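Local coordinates for Thiol:disulfide interchange protein DsbA (PDB 3HZ8), which probably works as a periplasmic thiol-disulfide oxidoreductase of the DsbA kind, using its redox-active disulfide to oxidise the cysteines of other proteins, at residues L73-A78 with E135-A140; D81-D86 with K125-A130. The protein carries 1 engineered substitution. All coordinates share one frame; numbering follows the deposited sequence. Where two conformers were deposited one is given.

Interaction 1 (L73-A78 with E135-A140); sequences LARLAA and ESQARA
Arg75 reaches across to Ser136: its NE donates to OG at 2.8 Å, a nearly straight bond (162°) in the guanidinium plane. With CG anti to the backbone N and the chain extended as far as NE, its CG comes within 3.4 Å of Ser136 OG. A serine suits this buried place because its hydroxyl can accept from the arginine while leaving its own proton for one of the nearby carbonyl oxygens of Ala130, Tyr131 and Ser133.

The tight part is made by alanines. Ala140 CB sits 3.6 Å from the backbone N of Arg75 and 4.0 Å from Ala74 CB, and Ala78 CB presses against Arg139 CB at 3.3 Å. Such short side chains let the axes of segments 73-78 and 135-140 approach to 7.9 Å, at 118° between their directions. Helix 71-83 and the start of helix 134-149 lie in the helical insertion that DsbA proteins carry within a thioredoxin fold, and Met143, a turn beyond Ala140, also packs on Ala74 and Ala78.

Toward solvent the packing gives way to polar chains. Gln137 CB covers one face of the Arg75 guanidinium, offset toward its rim, whereas the Gln137 amide, its plane 72° from that of the guanidinium, is joined to Arg75 by a water that accepts from NH2 and donates to Gln137 OE1 at 2.6 Å. Tyr131 makes a cation-pi contact with the same arginine. At the other margin Arg139 grips Glu135 OE2 side-on, NE and NH2 both donating to the one oxygen, a salt bridge made one turn apart on their own helix.

Interaction 2 (D81-D86 with K125-A130); sequences DMAAAD and KKVLAA
Val127 has CG1 anti to its backbone N (chi1 175°), which leaves CG2 beside that N and in contact with both Ala83 and Ala84, each CB 3.8 Å from it. In the conformer described here Met82 holds its CG beside its own backbone N (chi1 -65°), and a bend at chi3 (55°) swings CE to Ala130 CB at 3.7 Å; since Met82 was modelled in two conformers, this methyl contact is less certain than the rest.

At the middle stands Ala83. Its CB points toward helix 124-132, meeting Ala130 CB at 3.7 Å and lying 3.1 Å from the carbonyl O of Lys126, an oxygen that already accepts the helical bond from Ala130 N. Alanine fits because a single methyl group lets the backbones come close: the CA atoms of Ala83 and Val127 are 4.9 Å apart. Lys126 contributes its CB, 3.9 Å from Ala83 CB, while the rest of its chain bends off and takes its ammonium group away from the apolar patch, as suits an exposed lysine. Valine suits the more buried flank, where Val127 also packs on Leu116, Phe122 and Ala79.

The contact is wholly apolar between side chains and falls where helix 71-83 ends, Ala84 being the first residue to leave helical angles. Close helix packing through alanines of this kind joins the C-terminal end of helix 71-83 to helix 124-132 within the all-helical insertion characteristic of the DsbA branch of the thioredoxin family.

In the fold
From the N terminus the chain passes through strand 26-32, the Cys36-Cys39 disulfide, predicted to be redox-active, and strand 57-63 before entering helix 71-83, which both interactions share. The excursion that follows has no strands. Its inner loop, from 86 through helices 88-101 and 109-118 to 125, is closed by interaction 2; five residues beyond 130 the chain meets the same helix nearer its start, and interaction 1 closes the wider loop around the first. The two centres lie about 11 Å apart, and a hydrogen bond between Ser136 OG of interaction 1 and Ala130 O of interaction 2 links them. Helix 71-83 ties together two consecutive helices, 124-132 and 134-149, before the chain rejoins the sheet at strand 157-160.

Interaction 1 (L73-A78 with E135-A140)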
ATOM      1  N   LEU A  73       6.790 -11.746  -2.615  1.00  8.40           N
ATOM      2  CA  LEU A  73       5.600 -11.127  -2.040  1.00  8.17           C
ATOM      3  C   LEU A  73       5.309  -9.785  -2.684  1.00  7.94           C
ATOM      4  O   LEU A  73       4.155  -9.426  -2.874  1.00  8.04           O
ATOM      5  CB  LEU A  73       5.755 -10.958  -0.522  1.00  8.14           C
ATOM      6  CG  LEU A  73       5.829 -12.243   0.314  1.00  8.32           C
ATOM      7  CD1 LEU A  73       6.086 -11.928   1.799  1.00  9.69           C
ATOM      8  CD2 LEU A  73       4.563 -13.120   0.115  1.00  9.42           C
ATOM      9  N   ALA A  74       6.356  -9.027  -3.000  1.00  7.05           N
ATOM     10  CA  ALA A  74       6.178  -7.784  -3.749  1.00  7.72           C
ATOM     11  C   ALA A  74       5.613  -8.051  -5.157  1.00  8.61           C
ATOM     12  O   ALA A  74       4.744  -7.299  -5.631  1.00  8.92           O
ATOM     13  CB  ALA A  74       7.480  -6.994  -3.801  1.00  8.59           C
ATOM     14  N   ARG A  75       6.068  -9.123  -5.815  1.00  8.58           N
ATOM     15  CA  ARG A  75       5.509  -9.500  -7.115  1.00  9.35           C
ATOM     16  C   ARG A  75       4.025  -9.882  -7.010  1.00  9.15           C
ATOM     17  O   ARG A  75       3.229  -9.565  -7.909  1.00  9.27           O
ATOM     18  CB  ARG A  75       6.309 -10.643  -7.744  1.00  9.75           C
ATOM     19  CG  ARG A  75       6.081 -10.732  -9.245  1.00 12.89           C
ATOM     20  CD  ARG A  75       7.013 -11.708  -9.948  1.00 16.60           C
ATOM     21  NE  ARG A  75       6.807 -11.596 -11.385  1.00 19.82           N
ATOM     22  CZ  ARG A  75       7.418 -12.341 -12.303  1.00 21.64           C
ATOM     23  NH1 ARG A  75       8.285 -13.274 -11.936  1.00 23.64           N
ATOM     24  NH2 ARG A  75       7.145 -12.147 -13.594  1.00 22.02           N
ATOM     25  N   LEU A  76       3.656 -10.566  -5.925  1.00  9.27           N
ATOM     26  CA  LEU A  76       2.237 -10.814  -5.624  1.00  9.70           C
ATOM     27  C   LEU A  76       1.454  -9.512  -5.470  1.00 10.11           C
ATOM     28  O   LEU A  76       0.358  -9.388  -6.022  1.00 10.49           O
ATOM     29  CB  LEU A  76       2.078 -11.674  -4.365  1.00  8.93           C
ATOM     30  CG  LEU A  76       0.641 -11.926  -3.888  1.00  9.71           C
ATOM     31  CD1 LEU A  76      -0.236 -12.492  -5.001  1.00  9.20           C
ATOM     32  CD2 LEU A  76       0.618 -12.794  -2.652  1.00 11.09           C
ATOM     33  N   ALA A  77       1.987  -8.566  -4.691  1.00  9.64           N
ATOM     34  CA  ALA A  77       1.309  -7.275  -4.503  1.00 10.62           C
ATOM     35  C   ALA A  77       1.113  -6.586  -5.857  1.00 10.46           C
ATOM     36  O   ALA A  77       0.022  -6.053  -6.151  1.00 11.67           O
ATOM     37  CB  ALA A  77       2.099  -6.390  -3.551  1.00 10.32           C
ATOM     38  N   ALA A  78       2.161  -6.614  -6.681  1.00 10.86           N
ATOM     39  CA  ALA A  78       2.108  -6.060  -8.029  1.00 11.43           C
ATOM     40  C   ALA A  78       0.989  -6.733  -8.822  1.00 12.44           C
ATOM     41  O   ALA A  78       0.165  -6.055  -9.429  1.00 13.17           O
ATOM     42  CB  ALA A  78       3.441  -6.249  -8.715  1.00 11.58           C
ATOM     43  N   GLU A 135       5.395  -7.202 -16.396  1.00 19.50           N
ATOM     44  CA  GLU A 135       4.917  -6.011 -15.646  1.00 19.70           C
ATOM     45  C   GLU A 135       5.123  -6.216 -14.137  1.00 20.09           C
ATOM     46  O   GLU A 135       5.707  -5.354 -13.467  1.00 20.29           O
ATOM     47  CB  GLU A 135       3.448  -5.640 -15.998  1.00 19.82           C
ATOM     48  CG  GLU A 135       2.921  -4.306 -15.358  1.00 19.65           C
ATOM     49  CD  GLU A 135       1.424  -3.975 -15.620  1.00 19.29           C
ATOM     50  OE1 GLU A 135       0.874  -4.347 -16.676  1.00 15.05           O
ATOM     51  OE2 GLU A 135       0.785  -3.318 -14.757  1.00 19.48           O
ATOM     52  N   SER A 136       4.703  -7.373 -13.615  1.00 19.89           N
ATOM     53  CA  SER A 136       4.822  -7.642 -12.174  1.00 19.42           C
ATOM     54  C   SER A 136       6.275  -7.706 -11.669  1.00 19.22           C
ATOM     55  O   SER A 136       6.568  -7.276 -10.549  1.00 19.05           O
ATOM     56  CB  SER A 136       4.026  -8.887 -11.770  1.00 19.21           C
ATOM     57  OG  SER A 136       4.643 -10.083 -12.212  1.00 18.00           O
ATOM     58  N   GLN A 137       7.192  -8.212 -12.492  1.00 19.49           N
ATOM     59  CA  GLN A 137       8.605  -8.252 -12.123  1.00 20.18           C
ATOM     60  C   GLN A 137       9.170  -6.833 -12.001  1.00 20.14           C
ATOM     61  O   GLN A 137      10.002  -6.555 -11.131  1.00 20.23           O
ATOM     62  CB  GLN A 137       9.417  -9.073 -13.142  1.00 20.06           C
ATOM     63  CG  GLN A 137      10.891  -9.269 -12.773  1.00 21.48           C
ATOM     64  CD  GLN A 137      11.610 -10.340 -13.603  1.00 21.88           C
ATOM     65  OE1 GLN A 137      10.993 -11.281 -14.107  1.00 21.38           O
ATOM     66  NE2 GLN A 137      12.928 -10.204 -13.727  1.00 24.79           N
ATOM     67  N   ALA A 138       8.695  -5.943 -12.867  1.00 19.80           N
ATOM     68  CA  ALA A 138       9.146  -4.556 -12.851  1.00 19.45           C
ATOM     69  C   ALA A 138       8.425  -3.720 -11.783  1.00 18.73           C
ATOM     70  O   ALA A 138       9.026  -2.797 -11.235  1.00 18.87           O
ATOM     71  CB  ALA A 138       9.019  -3.937 -14.221  1.00 19.78           C
ATOM     72  N   ARG A 139       7.149  -4.008 -11.513  1.00 17.82           N
ATOM     73  CA  ARG A 139       6.466  -3.408 -10.351  1.00 16.73           C
ATOM     74  C   ARG A 139       7.191  -3.796  -9.029  1.00 16.36           C
ATOM     75  O   ARG A 139       7.374  -2.948  -8.148  1.00 15.76           O
ATOM     76  CB  ARG A 139       4.967  -3.755 -10.310  1.00 17.15           C
ATOM     77  CG  ARG A 139       3.994  -2.908 -11.212  1.00 16.57           C
ATOM     78  CD  ARG A 139       2.611  -3.568 -11.178  1.00 17.46           C
ATOM     79  NE  ARG A 139       1.569  -3.036 -12.072  1.00 19.04           N
ATOM     80  CZ  ARG A 139       0.558  -2.270 -11.671  1.00 17.95           C
ATOM     81  NH1 ARG A 139       0.492  -1.876 -10.405  1.00 17.13           N
ATOM     82  NH2 ARG A 139      -0.383  -1.887 -12.540  1.00 15.90           N
ATOM     83  N   ALA A 140       7.630  -5.053  -8.901  1.00 15.74           N
ATOM     84  CA  ALA A 140       8.312  -5.539  -7.682  1.00 14.88           C
ATOM     85  C   ALA A 140       9.713  -4.948  -7.472  1.00 14.71           C
ATOM     86  O   ALA A 140      10.106  -4.623  -6.339  1.00 13.87           O
ATOM     87  CB  ALA A 140       8.378  -7.077  -7.680  1.00 14.98           C
TER
HETATM   88  O   HOH W   1       9.212 -12.665 -15.365  1.00 23.23           O

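Interaction 2 (D81-D86 with K125-A130)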
ATOM      1  N   ASP A  81      -2.480  -5.654  -7.755  1.00 19.00           N
ATOM      2  CA  ASP A  81      -2.737  -4.311  -8.254  1.00 20.53           C
ATOM      3  C   ASP A  81      -3.166  -4.348  -9.719  1.00 21.49           C
ATOM      4  O   ASP A  81      -4.122  -3.664 -10.104  1.00 22.64           O
ATOM      5  CB  ASP A  81      -1.500  -3.432  -8.073  1.00 21.00           C
ATOM      6  CG  ASP A  81      -1.821  -2.121  -7.414  1.00 21.62           C
ATOM      7  OD1 ASP A  81      -3.020  -1.821  -7.204  1.00 21.71           O
ATOM      8  OD2 ASP A  81      -0.854  -1.395  -7.101  1.00 22.84           O
ATOM      9  N   MET A  82      -2.476  -5.181 -10.506  1.00 21.82           N
ATOM     10  CA  MET A  82      -2.713  -5.338 -11.942  0.50 22.23           C
ATOM     11  C   MET A  82      -4.062  -6.004 -12.238  1.00 22.88           C
ATOM     12  O   MET A  82      -5.013  -5.368 -12.700  1.00 22.94           O
ATOM     13  CB  MET A  82      -1.585  -6.178 -12.570  0.50 22.22           C
ATOM     14  CG  MET A  82      -0.203  -5.539 -12.545  0.50 21.84           C
ATOM     15  SD  MET A  82       1.189  -6.622 -12.961  0.50 21.03           S
ATOM     16  CE  MET A  82       0.643  -7.233 -14.559  0.50 20.08           C
ATOM     17  N   ALA A  83      -4.118  -7.300 -11.975  1.00 23.97           N
ATOM     18  CA  ALA A  83      -5.239  -8.141 -12.374  1.00 25.40           C
ATOM     19  C   ALA A  83      -6.480  -8.018 -11.503  1.00 26.26           C
ATOM     20  O   ALA A  83      -7.584  -8.383 -11.925  1.00 26.85           O
ATOM     21  CB  ALA A  83      -4.793  -9.562 -12.413  1.00 25.26           C
ATOM     22  N   ALA A  84      -6.307  -7.530 -10.283  1.00 27.29           N
ATOM     23  CA  ALA A  84      -7.420  -7.445  -9.360  1.00 27.91           C
ATOM     24  C   ALA A  84      -7.749  -6.008  -8.972  1.00 28.61           C
ATOM     25  O   ALA A  84      -8.316  -5.777  -7.902  1.00 28.97           O
ATOM     26  CB  ALA A  84      -7.153  -8.298  -8.114  1.00 28.02           C
ATOM     27  N   ALA A  85      -7.412  -5.049  -9.837  1.00 29.07           N
ATOM     28  CA  ALA A  85      -7.669  -3.633  -9.539  1.00 29.47           C
ATOM     29  C   ALA A  85      -9.114  -3.380  -9.090  1.00 29.88           C
ATOM     30  O   ALA A  85      -9.341  -2.629  -8.136  1.00 30.13           O
ATOM     31  CB  ALA A  85      -7.301  -2.742 -10.732  1.00 29.58           C
ATOM     32  N   ASP A  86     -10.078  -4.027  -9.752  1.00 30.18           N
ATOM     33  CA  ASP A  86     -11.509  -3.810  -9.456  1.00 30.42           C
ATOM     34  C   ASP A  86     -12.020  -4.491  -8.179  1.00 29.72           C
ATOM     35  O   ASP A  86     -13.091  -4.146  -7.664  1.00 30.05           O
ATOM     36  CB  ASP A  86     -12.395  -4.188 -10.656  1.00 31.10           C
ATOM     37  CG  ASP A  86     -13.845  -3.704 -10.501  1.00 32.43           C
ATOM     38  OD1 ASP A  86     -14.077  -2.636  -9.883  1.00 35.30           O
ATOM     39  OD2 ASP A  86     -14.764  -4.391 -11.001  1.00 35.45           O
ATOM     40  N   LYS A 125      -6.990 -16.727 -11.199  1.00 18.08           N
ATOM     41  CA  LYS A 125      -6.318 -17.025 -12.468  1.00 18.49           C
ATOM     42  C   LYS A 125      -5.761 -15.782 -13.161  1.00 18.24           C
ATOM     43  O   LYS A 125      -4.674 -15.838 -13.736  1.00 18.10           O
ATOM     44  CB  LYS A 125      -7.226 -17.826 -13.420  1.00 18.33           C
ATOM     45  CG  LYS A 125      -7.639 -19.191 -12.864  1.00 19.65           C
ATOM     46  CD  LYS A 125      -8.466 -20.021 -13.857  1.00 19.83           C
ATOM     47  CE  LYS A 125      -9.810 -19.385 -14.197  1.00 22.74           C
ATOM     48  NZ  LYS A 125     -10.778 -19.462 -13.063  1.00 23.75           N
ATOM     49  N   LYS A 126      -6.496 -14.663 -13.097  1.00 18.43           N
ATOM     50  CA  LYS A 126      -6.011 -13.406 -13.688  1.00 18.45           C
ATOM     51  C   LYS A 126      -4.824 -12.839 -12.916  1.00 17.30           C
ATOM     52  O   LYS A 126      -3.884 -12.328 -13.523  1.00 17.76           O
ATOM     53  CB  LYS A 126      -7.124 -12.357 -13.832  1.00 19.56           C
ATOM     54  CG  LYS A 126      -8.093 -12.609 -15.009  1.00 20.98           C
ATOM     55  CD  LYS A 126      -7.385 -12.684 -16.359  1.00 23.13           C
ATOM     56  CE  LYS A 126      -8.367 -12.521 -17.538  1.00 22.59           C
ATOM     57  NZ  LYS A 126      -9.507 -13.502 -17.523  1.00 26.10           N
ATOM     58  N   VAL A 127      -4.870 -12.951 -11.589  1.00 16.10           N
ATOM     59  CA  VAL A 127      -3.748 -12.524 -10.747  1.00 15.21           C
ATOM     60  C   VAL A 127      -2.521 -13.418 -11.000  1.00 14.51           C
ATOM     61  O   VAL A 127      -1.396 -12.932 -11.101  1.00 13.91           O
ATOM     62  CB  VAL A 127      -4.134 -12.454  -9.258  1.00 14.70           C
ATOM     63  CG1 VAL A 127      -2.910 -12.133  -8.396  1.00 14.62           C
ATOM     64  CG2 VAL A 127      -5.220 -11.378  -9.048  1.00 15.22           C
ATOM     65  N   LEU A 128      -2.751 -14.722 -11.154  1.00 13.67           N
ATOM     66  CA  LEU A 128      -1.671 -15.618 -11.577  1.00 13.92           C
ATOM     67  C   LEU A 128      -1.034 -15.184 -12.912  1.00 14.83           C
ATOM     68  O   LEU A 128       0.184 -15.115 -13.023  1.00 14.14           O
ATOM     69  CB  LEU A 128      -2.174 -17.064 -11.660  1.00 13.93           C
ATOM     70  CG  LEU A 128      -1.124 -18.085 -12.113  1.00 13.92           C
ATOM     71  CD1 LEU A 128       0.157 -18.041 -11.271  1.00 14.80           C
ATOM     72  CD2 LEU A 128      -1.723 -19.504 -12.163  1.00 13.70           C
ATOM     73  N   ALA A 129      -1.865 -14.873 -13.908  1.00 15.37           N
ATOM     74  CA  ALA A 129      -1.359 -14.375 -15.189  1.00 15.96           C
ATOM     75  C   ALA A 129      -0.542 -13.096 -15.031  1.00 16.12           C
ATOM     76  O   ALA A 129       0.496 -12.937 -15.658  1.00 17.08           O
ATOM     77  CB  ALA A 129      -2.503 -14.163 -16.184  1.00 16.10           C
ATOM     78  N   ALA A 130      -1.031 -12.196 -14.180  1.00 16.09           N
ATOM     79  CA  ALA A 130      -0.308 -10.970 -13.873  1.00 15.85           C
ATOM     80  C   ALA A 130       1.033 -11.268 -13.201  1.00 16.20           C
ATOM     81  O   ALA A 130       2.032 -10.626 -13.521  1.00 15.72           O
ATOM     82  CB  ALA A 130      -1.152 -10.045 -12.998  1.00 15.73           C
TER